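Local structure of maleylpyruvate isomerase (Ralstonia sp., 2V6K) at residues Arg18-Leu23 against Ala165-Val170. The protein catalyses the glutathione-dependent isomerisation of maleylpyruvate to fumarylpyruvate in naphthalene degradation, as a homodimeric zeta-class member of the glutathione transferase superfamily. Numbering follows the deposited sequence.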
loop_
_atom_site.group_PDB
_atom_site.type_symbol
_atom_site.label_atom_id
_atom_site.label_comp_id
_atom_site.label_asym_id
_atom_site.label_seq_id
_atom_site.Cartn_x
_atom_site.Cartn_y
_atom_site.Cartn_z
ATOM N N ARG A 18 -6.744 -4.399 -14.219
ATOM C CA ARG A 18 -7.138 -5.041 -15.474
ATOM C C ARG A 18 -6.573 -6.449 -15.575
ATOM O O ARG A 18 -7.260 -7.357 -16.043
ATOM C CB ARG A 18 -6.721 -4.216 -16.697
ATOM C CG ARG A 18 -7.520 -2.932 -16.880
ATOM C CD ARG A 18 -7.218 -2.243 -18.212
ATOM N NE ARG A 18 -5.799 -1.970 -18.464
ATOM C CZ ARG A 18 -5.223 -0.767 -18.404
ATOM N NH1 ARG A 18 -5.920 0.315 -18.056
ATOM N NH2 ARG A 18 -3.933 -0.651 -18.685
ATOM N N ILE A 19 -5.329 -6.644 -15.135
ATOM C CA ILE A 19 -4.737 -7.985 -15.167
ATOM C C ILE A 19 -5.558 -8.943 -14.308
ATOM O O ILE A 19 -5.896 -10.038 -14.752
ATOM C CB ILE A 19 -3.261 -8.007 -14.708
ATOM C CG1 ILE A 19 -2.376 -7.166 -15.635
ATOM C CG2 ILE A 19 -2.745 -9.445 -14.660
ATOM C CD1 ILE A 19 -1.006 -6.816 -15.035
ATOM N N ALA A 20 -5.885 -8.524 -13.090
ATOM C CA ALA A 20 -6.647 -9.370 -12.170
ATOM C C ALA A 20 -8.028 -9.708 -12.736
ATOM O O ALA A 20 -8.448 -10.868 -12.702
ATOM C CB ALA A 20 -6.770 -8.702 -10.808
ATOM N N LEU A 21 -8.727 -8.707 -13.268
ATOM C CA LEU A 21 -10.032 -8.935 -13.889
ATOM C C LEU A 21 -9.931 -9.923 -15.041
ATOM O O LEU A 21 -10.759 -10.828 -15.152
ATOM C CB LEU A 21 -10.651 -7.618 -14.372
ATOM C CG LEU A 21 -11.166 -6.680 -13.279
ATOM C CD1 LEU A 21 -11.286 -5.276 -13.817
ATOM C CD2 LEU A 21 -12.505 -7.158 -12.751
ATOM N N ASN A 22 -8.918 -9.757 -15.889
ATOM C CA ASN A 22 -8.740 -10.646 -17.038
ATOM C C ASN A 22 -8.396 -12.068 -16.620
ATOM O O ASN A 22 -8.898 -13.027 -17.215
ATOM C CB ASN A 22 -7.673 -10.114 -17.998
ATOM C CG ASN A 22 -8.078 -8.821 -18.668
ATOM O OD1 ASN A 22 -9.207 -8.352 -18.522
ATOM N ND2 ASN A 22 -7.142 -8.226 -19.402
ATOM N N LEU A 23 -7.562 -12.216 -15.595
ATOM C CA LEU A 23 -7.223 -13.550 -15.109
ATOM C C LEU A 23 -8.462 -14.273 -14.597
ATOM O O LEU A 23 -8.598 -15.484 -14.777
ATOM C CB LEU A 23 -6.144 -13.486 -14.026
ATOM C CG LEU A 23 -4.720 -13.219 -14.520
ATOM C CD1 LEU A 23 -3.821 -12.847 -13.355
ATOM C CD2 LEU A 23 -4.156 -14.430 -15.256
ATOM N N ALA A 165 0.677 -10.977 -6.907
ATOM C CA ALA A 165 1.981 -10.302 -6.939
ATOM C C ALA A 165 2.367 -9.931 -8.374
ATOM O O ALA A 165 2.872 -8.834 -8.626
ATOM C CB ALA A 165 3.064 -11.153 -6.284
ATOM N N ASP A 166 2.095 -10.821 -9.322
ATOM C CA ASP A 166 2.398 -10.542 -10.729
ATOM C C ASP A 166 1.541 -9.411 -11.275
ATOM O O ASP A 166 1.986 -8.652 -12.143
ATOM C CB ASP A 166 2.200 -11.794 -11.583
ATOM C CG ASP A 166 3.024 -12.957 -11.096
ATOM O OD1 ASP A 166 4.257 -12.808 -10.954
ATOM O OD2 ASP A 166 2.431 -14.030 -10.860
ATOM N N CYS A 167 0.311 -9.302 -10.776
ATOM C CA CYS A 167 -0.574 -8.204 -11.164
ATOM C C CYS A 167 0.019 -6.859 -10.785
ATOM O O CYS A 167 -0.174 -5.885 -11.504
ATOM C CB CYS A 167 -1.956 -8.340 -10.528
ATOM S SG CYS A 167 -2.866 -9.805 -11.010
ATOM N N TYR A 168 0.737 -6.812 -9.664
ATOM C CA TYR A 168 1.417 -5.588 -9.244
ATOM C C TYR A 168 2.754 -5.404 -9.959
ATOM O O TYR A 168 3.114 -4.283 -10.326
ATOM C CB TYR A 168 1.687 -5.608 -7.744
ATOM C CG TYR A 168 0.509 -5.384 -6.819
ATOM C CD1 TYR A 168 0.470 -4.266 -5.982
ATOM C CD2 TYR A 168 -0.524 -6.319 -6.712
ATOM C CE1 TYR A 168 -0.572 -4.069 -5.090
ATOM C CE2 TYR A 168 -1.576 -6.130 -5.813
ATOM C CZ TYR A 168 -1.586 -5.006 -5.000
ATOM O OH TYR A 168 -2.589 -4.817 -4.087
ATOM N N LEU A 169 3.511 -6.486 -10.134
ATOM C CA LEU A 169 4.859 -6.373 -10.683
ATOM C C LEU A 169 4.878 -5.898 -12.133
ATOM O O LEU A 169 5.660 -5.010 -12.492
ATOM C CB LEU A 169 5.619 -7.701 -10.555
ATOM C CG LEU A 169 7.051 -7.672 -11.094
ATOM C CD1 LEU A 169 7.937 -6.783 -10.224
ATOM C CD2 LEU A 169 7.605 -9.089 -11.191
ATOM N N VAL A 170 4.034 -6.492 -12.967
ATOM C CA VAL A 170 4.076 -6.208 -14.398
ATOM C C VAL A 170 3.880 -4.709 -14.723
ATOM O O VAL A 170 4.680 -4.136 -15.453
ATOM C CB VAL A 170 3.149 -7.163 -15.192
ATOM C CG1 VAL A 170 2.914 -6.672 -16.604
ATOM C CG2 VAL A 170 3.770 -8.557 -15.214
#
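Cys167 and Ile19 carry most of the contact between helices 12-24 and 164-178, each pointing its side chain at the other helix, with Val170 adding a smaller share of the 190 Å² buried in all. The two axes come within 9.3 Å and run at 140° to each other, closer to antiparallel than to perpendicular. At the crossing the CA atoms of Ile19 and Cys167 are 5.8 Å apart. Cys167 SG, anti to its own carbonyl carbon (chi1 -62°), lies against one turn of helix 12-24, where it meets side-chain carbons of Ile19, Ala20 and Leu23. The nearest of these to Cys167 SG is Ile19 CG2, at 3.7 Å; Leu23 CD1 is 4.0 Å from the same Cys167 SG. The other branch of Ile19 passes alongside the backbone of Cys167. Ile19 CD1 lies 3.7 Å from Cys167 O, and the same methyl is 4.2 Å from Val170 CB. Cys167 O, buried by the contact beside this methyl, has no hydrogen-bonding partner in the model. The side-chain contacts between the segments are all apolar, and they join the thioredoxin-like N-terminal domain to the all-helical C-terminal domain. Helix 67-77 covers Ala20, helix 200-205 packs on Ile19 through Phe202 and Ala205, and helix 187-196 borders Val170. Helix 12-24 itself links the adjacent parallel strands 4-7 and 29-32 as a beta-alpha-beta unit.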